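Local structure of beta-Lactamase/D-Alanine Carboxypeptidase (Pseudomonas syringae pv. tomato, 5EVI) at residues A[19-24]-A[45-50]; A[58-63]-A[230-235]; A[66-71]-A[154-159]. The protein probably hydrolyses beta-lactams to substituted beta-amino acids as a class-C (AmpC-type) serine beta-lactamase, an activity that underlies antibiotic resistance. All coordinates share one frame; numbering follows the deposited sequence.

Contact 1 of 3, residues A[19-24]-A[45-50]. With SO4 (sulfate ion), chain E.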
loop_
_atom_site.group_PDB
_atom_site.type_symbol
_atom_site.label_atom_id
_atom_site.label_comp_id
_atom_site.label_asym_id
_atom_site.label_seq_id
_atom_site.Cartn_x
_atom_site.Cartn_y
_atom_site.Cartn_z
ATOM N N GLU A 19 22.290 11.033 -3.379
ATOM C CA GLU A 19 21.640 9.955 -2.610
ATOM C C GLU A 19 21.093 8.822 -3.503
ATOM O O GLU A 19 21.291 7.641 -3.187
ATOM C CB GLU A 19 20.502 10.503 -1.730
ATOM C CG GLU A 19 20.885 11.531 -0.676
ATOM C CD GLU A 19 21.680 10.937 0.472
ATOM O OE1 GLU A 19 21.735 11.591 1.520
ATOM O OE2 GLU A 19 22.205 9.817 0.346
ATOM N N ALA A 20 20.421 9.196 -4.605
ATOM C CA ALA A 20 19.844 8.253 -5.586
ATOM C C ALA A 20 20.903 7.364 -6.235
ATOM O O ALA A 20 20.802 6.132 -6.229
ATOM C CB ALA A 20 19.091 9.014 -6.666
ATOM N N ARG A 21 21.946 7.998 -6.762
ATOM C CA ARG A 21 23.076 7.272 -7.342
ATOM C C ARG A 21 23.779 6.345 -6.326
ATOM O O ARG A 21 24.140 5.243 -6.667
ATOM C CB ARG A 21 24.128 8.232 -7.909
ATOM C CG ARG A 21 23.736 9.151 -9.067
ATOM C CD ARG A 21 23.239 8.463 -10.316
ATOM N NE ARG A 21 22.965 9.485 -11.325
ATOM C CZ ARG A 21 22.591 9.242 -12.579
ATOM N NH1 ARG A 21 22.445 7.992 -13.021
ATOM N NH2 ARG A 21 22.379 10.270 -13.400
ATOM N N LYS A 22 23.981 6.801 -5.092
ATOM C CA LYS A 22 24.632 5.976 -4.075
ATOM C C LYS A 22 23.808 4.705 -3.759
ATOM O O LYS A 22 24.345 3.611 -3.702
ATOM C CB LYS A 22 24.897 6.783 -2.818
ATOM C CG LYS A 22 25.213 5.975 -1.588
ATOM C CD LYS A 22 25.772 6.830 -0.466
ATOM C CE LYS A 22 27.274 6.693 -0.345
ATOM N NZ LYS A 22 27.723 5.292 -0.176
ATOM N N VAL A 23 22.500 4.862 -3.584
ATOM C CA VAL A 23 21.641 3.724 -3.279
ATOM C C VAL A 23 21.545 2.756 -4.483
ATOM O O VAL A 23 21.517 1.541 -4.306
ATOM C CB VAL A 23 20.258 4.195 -2.789
ATOM C CG1 VAL A 23 19.271 3.043 -2.683
ATOM C CG2 VAL A 23 20.382 4.857 -1.429
HETATM N N MSE A 24 21.497 3.291 -5.692
HETATM C CA MSE A 24 21.492 2.450 -6.895
HETATM C C MSE A 24 22.791 1.670 -7.021
HETATM O O MSE A 24 22.761 0.506 -7.413
HETATM C CB MSE A 24 21.246 3.302 -8.144
HETATM C CG MSE A 24 19.808 3.838 -8.218
HETATM SE SE MSE A 24 19.679 5.224 -9.614
HETATM C CE MSE A 24 19.309 3.977 -11.077
ATOM N N TYR A 45 12.455 13.129 -10.353
ATOM C CA TYR A 45 13.849 12.749 -10.483
ATOM C C TYR A 45 13.928 11.326 -11.005
ATOM O O TYR A 45 13.538 10.356 -10.329
ATOM C CB TYR A 45 14.552 12.832 -9.129
ATOM C CG TYR A 45 14.337 14.134 -8.429
ATOM C CD1 TYR A 45 15.280 15.140 -8.499
ATOM C CD2 TYR A 45 13.193 14.354 -7.664
ATOM C CE1 TYR A 45 15.069 16.356 -7.863
ATOM C CE2 TYR A 45 12.984 15.552 -7.022
ATOM C CZ TYR A 45 13.917 16.547 -7.109
ATOM O OH TYR A 45 13.676 17.704 -6.423
ATOM N N ASN A 46 14.430 11.194 -12.220
ATOM C CA ASN A 46 14.454 9.920 -12.892
ATOM C C ASN A 46 15.885 9.515 -13.211
ATOM O O ASN A 46 16.691 10.360 -13.694
ATOM C CB ASN A 46 13.566 10.011 -14.128
ATOM C CG ASN A 46 12.122 10.239 -13.758
ATOM O OD1 ASN A 46 11.503 9.372 -13.136
ATOM N ND2 ASN A 46 11.577 11.405 -14.098
ATOM N N TYR A 47 16.208 8.251 -12.912
ATOM C CA TYR A 47 17.552 7.684 -13.117
ATOM C C TYR A 47 17.488 6.289 -13.694
ATOM O O TYR A 47 16.539 5.521 -13.409
ATOM C CB TYR A 47 18.317 7.645 -11.789
ATOM C CG TYR A 47 18.268 8.961 -11.043
ATOM C CD1 TYR A 47 19.098 9.991 -11.395
ATOM C CD2 TYR A 47 17.344 9.193 -9.994
ATOM C CE1 TYR A 47 19.057 11.214 -10.743
ATOM C CE2 TYR A 47 17.304 10.421 -9.335
ATOM C CZ TYR A 47 18.168 11.435 -9.740
ATOM O OH TYR A 47 18.154 12.658 -9.129
ATOM N N GLY A 48 18.504 5.973 -14.504
ATOM C CA GLY A 48 18.668 4.654 -15.076
ATOM C C GLY A 48 17.617 4.365 -16.138
ATOM O O GLY A 48 17.119 5.293 -16.838
ATOM N N VAL A 49 17.286 3.084 -16.258
ATOM C CA VAL A 49 16.495 2.581 -17.371
ATOM C C VAL A 49 15.443 1.590 -16.884
ATOM O O VAL A 49 15.584 0.971 -15.806
ATOM C CB VAL A 49 17.412 1.959 -18.443
ATOM C CG1 VAL A 49 18.408 3.001 -18.931
ATOM C CG2 VAL A 49 18.131 0.731 -17.911
ATOM N N ALA A 50 14.380 1.482 -17.665
ATOM C CA ALA A 50 13.207 0.678 -17.302
ATOM C C ALA A 50 13.444 -0.768 -17.604
ATOM O O ALA A 50 12.821 -1.651 -16.996
ATOM C CB ALA A 50 11.999 1.145 -18.086
HETATM S S SO4 E . 20.840 8.517 -15.744
HETATM O O1 SO4 E . 19.856 8.285 -16.825
HETATM O O2 SO4 E . 20.501 7.657 -14.598
HETATM O O3 SO4 E . 22.203 8.174 -16.214
HETATM O O4 SO4 E . 20.795 9.943 -15.358
#
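Tyr47 is the centre of this contact: Ala20, Arg21 and Met24, which all lie along one flank of the helix, converge on its side chain. The tight part is apolar. Ala20 CB reaches Tyr47 CE2 at 3.5 Å, and on the side of the ring's attachment the selenium of Met24, a selenomethionine, sits 3.5 Å from Tyr47 CB. The Met24 and Tyr47 side chains cross at about a right angle. Atom SE lies 5.2 Å from the centroid of the Tyr47 ring and 54° off the ring normal, a Met-aromatic contact of oblique geometry. Past the selenium the Met24 chain bends at chi3 (87°), which takes CE along the strand to 4.0 Å from Gly48 N.

These pairs seat helix 11-27 on strand 43-48, the edge strand of the five-stranded antiparallel sheet characteristic of serine beta-lactamases, with the two short axes 9.9 Å apart. Ala20 and Met24 also touch Leu32 of the adjoining strand, while Glu19 turns to a salt bridge with Arg358 of the C-terminal helix.

Toward solvent the contact is looser and polar. Arg21 is exposed. Its chain bends at chi2 and brings one guanidinium face against Tyr47 CD1, which lies 3.7 Å above the centre of that plane; the two flat groups are inclined by 62°, too steep for a parallel stack. Beyond them a sulfate, probably from the crystallisation liquor, links the segments. Arg21 NH2 donates to its O4, and Arg21 NH1 gives a weak bond to O2. The same O2 receives the straighter bond from Gly48 N (2.6 Å) and also lies at the edge of the Tyr47 ring, near its plane.

Contact 2 of 3, residues A[58-63]-A[230-235]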
loop_
_atom_site.group_PDB
_atom_site.type_symbol
_atom_site.label_atom_id
_atom_site.label_comp_id
_atom_site.label_asym_id
_atom_site.label_seq_id
_atom_site.Cartn_x
_atom_site.Cartn_y
_atom_site.Cartn_z
ATOM N N VAL A 58 14.064 5.587 -17.616
ATOM C CA VAL A 58 12.995 5.727 -16.649
ATOM C C VAL A 58 12.474 7.171 -16.751
ATOM O O VAL A 58 13.249 8.102 -16.896
ATOM C CB VAL A 58 13.485 5.467 -15.191
ATOM C CG1 VAL A 58 12.391 5.792 -14.177
ATOM C CG2 VAL A 58 13.966 4.038 -14.994
ATOM N N SER A 59 11.168 7.344 -16.623
ATOM C CA SER A 59 10.557 8.656 -16.540
ATOM C C SER A 59 9.446 8.600 -15.513
ATOM O O SER A 59 9.130 7.540 -14.938
ATOM C CB SER A 59 10.016 9.109 -17.916
ATOM O OG SER A 59 8.753 8.517 -18.241
ATOM N N SER A 60 8.852 9.757 -15.287
ATOM C CA SER A 60 7.762 9.870 -14.336
ATOM C C SER A 60 6.454 9.171 -14.786
ATOM O O SER A 60 5.505 9.085 -13.992
ATOM C CB SER A 60 7.505 11.326 -14.036
ATOM O OG SER A 60 8.710 12.021 -13.812
ATOM N N ASP A 61 6.396 8.717 -16.040
ATOM C CA ASP A 61 5.266 7.933 -16.593
ATOM C C ASP A 61 5.592 6.434 -16.774
ATOM O O ASP A 61 4.746 5.633 -17.196
ATOM C CB ASP A 61 4.853 8.593 -17.917
ATOM C CG ASP A 61 4.580 10.064 -17.744
ATOM O OD1 ASP A 61 3.674 10.412 -16.955
ATOM O OD2 ASP A 61 5.264 10.927 -18.370
ATOM N N THR A 62 6.828 6.039 -16.467
ATOM C CA THR A 62 7.209 4.606 -16.398
ATOM C C THR A 62 6.299 3.894 -15.373
ATOM O O THR A 62 6.150 4.392 -14.263
ATOM C CB THR A 62 8.703 4.415 -15.972
ATOM O OG1 THR A 62 9.609 4.942 -16.963
ATOM C CG2 THR A 62 9.068 2.918 -15.744
ATOM N N LEU A 63 5.729 2.739 -15.726
ATOM C CA LEU A 63 4.891 1.946 -14.786
ATOM C C LEU A 63 5.796 1.011 -13.992
ATOM O O LEU A 63 6.638 0.311 -14.542
ATOM C CB LEU A 63 3.814 1.126 -15.507
ATOM C CG LEU A 63 2.976 1.813 -16.575
ATOM C CD1 LEU A 63 2.067 0.829 -17.279
ATOM C CD2 LEU A 63 2.119 2.851 -15.903
ATOM N N SER A 230 1.739 1.389 -11.303
ATOM C CA SER A 230 1.578 2.805 -11.425
ATOM C C SER A 230 2.881 3.534 -11.733
ATOM O O SER A 230 3.982 3.001 -11.564
ATOM C CB SER A 230 0.997 3.375 -10.133
ATOM O OG SER A 230 0.366 4.611 -10.410
ATOM N N SER A 231 2.710 4.771 -12.174
ATOM C CA SER A 231 3.818 5.698 -12.413
ATOM C C SER A 231 4.068 6.532 -11.160
ATOM O O SER A 231 3.167 6.678 -10.307
ATOM C CB SER A 231 3.492 6.577 -13.627
ATOM O OG SER A 231 2.507 7.560 -13.321
ATOM N N SER A 232 5.262 7.091 -11.039
ATOM C CA SER A 232 5.549 8.063 -9.989
ATOM C C SER A 232 4.668 9.336 -10.138
ATOM O O SER A 232 4.250 9.925 -9.123
ATOM C CB SER A 232 7.038 8.420 -9.954
ATOM O OG SER A 232 7.381 9.298 -11.000
ATOM N N ARG A 233 4.336 9.741 -11.366
ATOM C CA ARG A 233 3.441 10.907 -11.564
ATOM C C ARG A 233 2.023 10.679 -10.969
ATOM O O ARG A 233 1.451 11.574 -10.304
ATOM C CB ARG A 233 3.382 11.339 -13.050
ATOM C CG ARG A 233 2.786 12.715 -13.265
ATOM C CD ARG A 233 2.549 12.997 -14.733
ATOM N NE ARG A 233 3.746 12.843 -15.579
ATOM C CZ ARG A 233 4.705 13.754 -15.748
ATOM N NH1 ARG A 233 4.736 14.899 -15.052
ATOM N NH2 ARG A 233 5.688 13.483 -16.583
ATOM N N ASP A 234 1.462 9.496 -11.166
ATOM C CA ASP A 234 0.181 9.165 -10.500
ATOM C C ASP A 234 0.259 8.972 -9.018
ATOM O O ASP A 234 -0.615 9.424 -8.295
ATOM C CB ASP A 234 -0.453 7.923 -11.095
ATOM C CG ASP A 234 -1.379 8.253 -12.223
ATOM O OD1 ASP A 234 -1.315 9.396 -12.748
ATOM O OD2 ASP A 234 -2.195 7.374 -12.578
ATOM N N LEU A 235 1.293 8.277 -8.563
ATOM C CA LEU A 235 1.381 7.928 -7.151
ATOM C C LEU A 235 1.620 9.160 -6.294
ATOM O O LEU A 235 1.082 9.272 -5.202
ATOM C CB LEU A 235 2.440 6.852 -6.925
ATOM C CG LEU A 235 2.209 5.946 -5.716
ATOM C CD1 LEU A 235 0.791 5.336 -5.641
ATOM C CD2 LEU A 235 3.256 4.834 -5.740
HETATM O O HOH W 1 7.408 6.465 -12.789
HETATM O O HOH W 2 1.889 8.640 -15.785
#
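Arg233 places CG opposite its backbone nitrogen (chi1 -165°), runs extended through chi2 and turns at chi3 (-55°), which lays its guanidinium beside the carboxylate of Asp61. The Asp61 CB points away from the helix, yet its chi1 sets the carboxylate beside the backbone N and returns it to the interface. The motif is a capped helix start docked on a type I beta turn, Ser59 to Thr62, which also holds an ST turn: Asp61 N donates to Ser59 OG.

The salt bridge is side-on and uses two nitrogens: Arg233 NE meets Asp61 OD1 at 2.8 Å, and Arg233 NH2 meets Asp61 OD2 at 3.1 Å. Both oxygens are approached on their syn sides and lie close to the guanidinium plane, although the two flat groups are 28° apart. Ser60 CB packs over one face of the guanidinium, near its rim, and Phe44 makes a cation-pi contact with Arg233. Arg233 also ties its backbone to the turn, its N donating to Ser60 O at 2.9 Å.

Ser231 is the N-cap of helix 232-243, its OG accepting from Asp234 N at 3.1 Å. The hydroxyls of Ser60 and Ser232 bond instead to Asn46 and Ser33. Water 1 accepts from Ser232 N at 2.8 Å and donates to both Ser59 O and Thr62 O.

Contact 3 of 3, residues A[66-71]-A[154-159]. With SO4 (sulfate ion), chain F.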
loop_
_atom_site.group_PDB
_atom_site.type_symbol
_atom_site.label_atom_id
_atom_site.label_comp_id
_atom_site.label_asym_id
_atom_site.label_seq_id
_atom_site.Cartn_x
_atom_site.Cartn_y
_atom_site.Cartn_z
ATOM N N LEU A 66 3.612 -1.992 -7.734
ATOM C CA LEU A 66 3.591 -1.368 -6.423
ATOM C C LEU A 66 3.744 -2.351 -5.315
ATOM O O LEU A 66 4.120 -1.962 -4.207
ATOM C CB LEU A 66 2.335 -0.539 -6.205
ATOM C CG LEU A 66 2.138 0.542 -7.252
ATOM C CD1 LEU A 66 0.921 1.341 -6.859
ATOM C CD2 LEU A 66 3.407 1.393 -7.450
ATOM N N GLY A 67 3.454 -3.628 -5.574
ATOM C CA GLY A 67 3.492 -4.608 -4.511
ATOM C C GLY A 67 2.504 -4.159 -3.462
ATOM O O GLY A 67 1.423 -3.742 -3.792
ATOM N N SER A 68 2.906 -4.213 -2.204
ATOM C CA SER A 68 1.993 -3.971 -1.088
ATOM C C SER A 68 1.505 -2.528 -0.923
ATOM O O SER A 68 0.555 -2.296 -0.176
ATOM C CB SER A 68 2.635 -4.469 0.197
ATOM O OG SER A 68 2.479 -5.895 0.274
ATOM N N ILE A 69 2.089 -1.558 -1.633
ATOM C CA ILE A 69 1.474 -0.234 -1.693
ATOM C C ILE A 69 0.047 -0.344 -2.278
ATOM O O ILE A 69 -0.831 0.441 -1.899
ATOM C CB ILE A 69 2.354 0.775 -2.470
ATOM C CG1 ILE A 69 3.597 1.134 -1.645
ATOM C CG2 ILE A 69 1.589 2.041 -2.834
ATOM C CD1 ILE A 69 4.783 1.590 -2.473
ATOM N N SER A 70 -0.196 -1.339 -3.141
ATOM C CA SER A 70 -1.560 -1.699 -3.618
ATOM C C SER A 70 -2.622 -1.750 -2.524
ATOM O O SER A 70 -3.786 -1.387 -2.773
ATOM C CB SER A 70 -1.550 -3.062 -4.330
ATOM O OG SER A 70 -0.611 -3.068 -5.407
ATOM N N LYS A 71 -2.215 -2.234 -1.344
ATOM C CA LYS A 71 -3.087 -2.411 -0.184
ATOM C C LYS A 71 -3.735 -1.119 0.262
ATOM O O LYS A 71 -4.855 -1.146 0.792
ATOM C CB LYS A 71 -2.337 -2.991 1.003
ATOM C CG LYS A 71 -1.756 -4.361 0.769
ATOM C CD LYS A 71 -1.260 -4.925 2.098
ATOM C CE LYS A 71 -1.127 -6.432 2.048
ATOM N NZ LYS A 71 0.090 -6.836 1.319
ATOM N N TYR A 154 0.814 -9.576 9.594
ATOM C CA TYR A 154 0.738 -9.038 8.228
ATOM C C TYR A 154 0.431 -10.108 7.198
ATOM O O TYR A 154 1.131 -11.118 7.118
ATOM C CB TYR A 154 2.045 -8.362 7.849
ATOM C CG TYR A 154 1.976 -7.575 6.570
ATOM C CD1 TYR A 154 1.484 -6.270 6.561
ATOM C CD2 TYR A 154 2.483 -8.093 5.395
ATOM C CE1 TYR A 154 1.488 -5.519 5.401
ATOM C CE2 TYR A 154 2.439 -7.384 4.224
ATOM C CZ TYR A 154 1.958 -6.091 4.236
ATOM O OH TYR A 154 1.949 -5.400 3.060
ATOM N N ALA A 155 -0.573 -9.868 6.353
ATOM C CA ALA A 155 -1.065 -10.992 5.554
ATOM C C ALA A 155 -1.931 -10.610 4.363
ATOM O O ALA A 155 -2.867 -9.837 4.487
ATOM C CB ALA A 155 -1.766 -12.028 6.444
ATOM N N ASN A 156 -1.591 -11.165 3.204
ATOM C CA ASN A 156 -2.367 -10.923 1.994
ATOM C C ASN A 156 -3.814 -11.536 2.039
ATOM O O ASN A 156 -4.738 -10.913 1.498
ATOM C CB ASN A 156 -1.566 -11.359 0.738
ATOM C CG ASN A 156 -0.362 -10.464 0.438
ATOM O OD1 ASN A 156 -0.286 -9.330 0.878
ATOM N ND2 ASN A 156 0.543 -10.946 -0.393
ATOM N N PRO A 157 -4.020 -12.732 2.670
ATOM C CA PRO A 157 -5.381 -13.285 2.727
ATOM C C PRO A 157 -6.443 -12.372 3.291
ATOM O O PRO A 157 -7.506 -12.233 2.691
ATOM C CB PRO A 157 -5.223 -14.521 3.625
ATOM C CG PRO A 157 -3.858 -14.982 3.328
ATOM C CD PRO A 157 -3.031 -13.764 3.046
ATOM N N SER A 158 -6.148 -11.762 4.441
ATOM C CA SER A 158 -7.086 -10.887 5.125
ATOM C C SER A 158 -7.257 -9.568 4.385
ATOM O O SER A 158 -8.389 -9.125 4.183
ATOM C CB SER A 158 -6.646 -10.652 6.572
ATOM O OG SER A 158 -5.257 -10.467 6.657
ATOM N N ILE A 159 -6.151 -8.927 3.977
ATOM C CA ILE A 159 -6.251 -7.701 3.173
ATOM C C ILE A 159 -7.056 -8.000 1.913
ATOM O O ILE A 159 -7.959 -7.267 1.576
ATOM C CB ILE A 159 -4.877 -7.099 2.732
ATOM C CG1 ILE A 159 -4.154 -6.400 3.891
ATOM C CG2 ILE A 159 -5.078 -6.088 1.607
ATOM C CD1 ILE A 159 -4.711 -5.054 4.288
HETATM S S SO4 F . 5.932 -5.488 2.267
HETATM O O1 SO4 F . 4.981 -6.150 1.346
HETATM O O2 SO4 F . 5.221 -4.696 3.252
HETATM O O3 SO4 F . 6.632 -6.516 3.076
HETATM O O4 SO4 F . 6.846 -4.609 1.512
#
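Lys71 NZ is gripped by three oxygens: Asn156 OD1 at 2.6 Å, Ser68 OG at 2.8 Å and Tyr154 OH at 2.9 Å, with the lysine nitrogen donating in each case. The bond to Asn156 comes in nearly along the C=O axis, with a C=O...N angle of 168°, and the two side chains cross at about a right angle. Tyr154 and Lys71 approach from opposite directions; the nitrogen reaches the hydroxyl obliquely to the phenol ring, whereas Ser68 OG lies at the ring's edge, near its plane, 2.9 Å from Tyr154 OH. Extended through chi2 and chi3, the lysine turns only at its last torsion (chi4 77°), and this final bend carries NZ in among the three oxygens. Ile159 packs against its aliphatic part, with CG1 3.5 Å from Lys71 CE and CG2 next to Lys71 CG.

Ser68 and Lys71 fit the SxxK pattern near the beginning of helix 70-83, and Tyr154, Ala155 and Asn156 fit the YxN element of class-C enzymes. By that family match Ser68 is probably the nucleophile, and the site would be the beta-lactam pocket. In keeping with this, a sulfate, probably from the crystallisation liquor, accepts a hydrogen bond from Ser68 OG through its O1 (2.7 Å) and is also hydrogen-bonded to Thr319. A further, weak hydrogen bond joins Tyr154 OH and NZ of the modified lysine at position 318, and the ring meets His116.

Ser70 takes no part in the meeting of the two segments. Gly67 O receives two donors from this one residue, its N and its OG, the latter at 2.7 Å, and Ser70 OG is also hydrogen-bonded to Val228 N.

The three contacts run from the outer edge of the five-stranded sheet toward the middle of the chain: their centres lie about 22, 16 and 7 Å from it. The centres of contacts 1 and 2 are about 14 Å apart, yet the two touch, with a probable backbone hydrogen bond from Val58 N to Gly48 O. Contacts 2 and 3, centres about 20 Å apart, meet by packing of Leu66 on Ser230 and Leu235; contacts 1 and 3 do not touch. Along the chain contact 1 closes first, and both segments of contact 3 fall between those of contact 2. A continuous chain of contacts, hydrogen-bonded and packed, thus joins the N-terminal helix and edge strand to the probable active site.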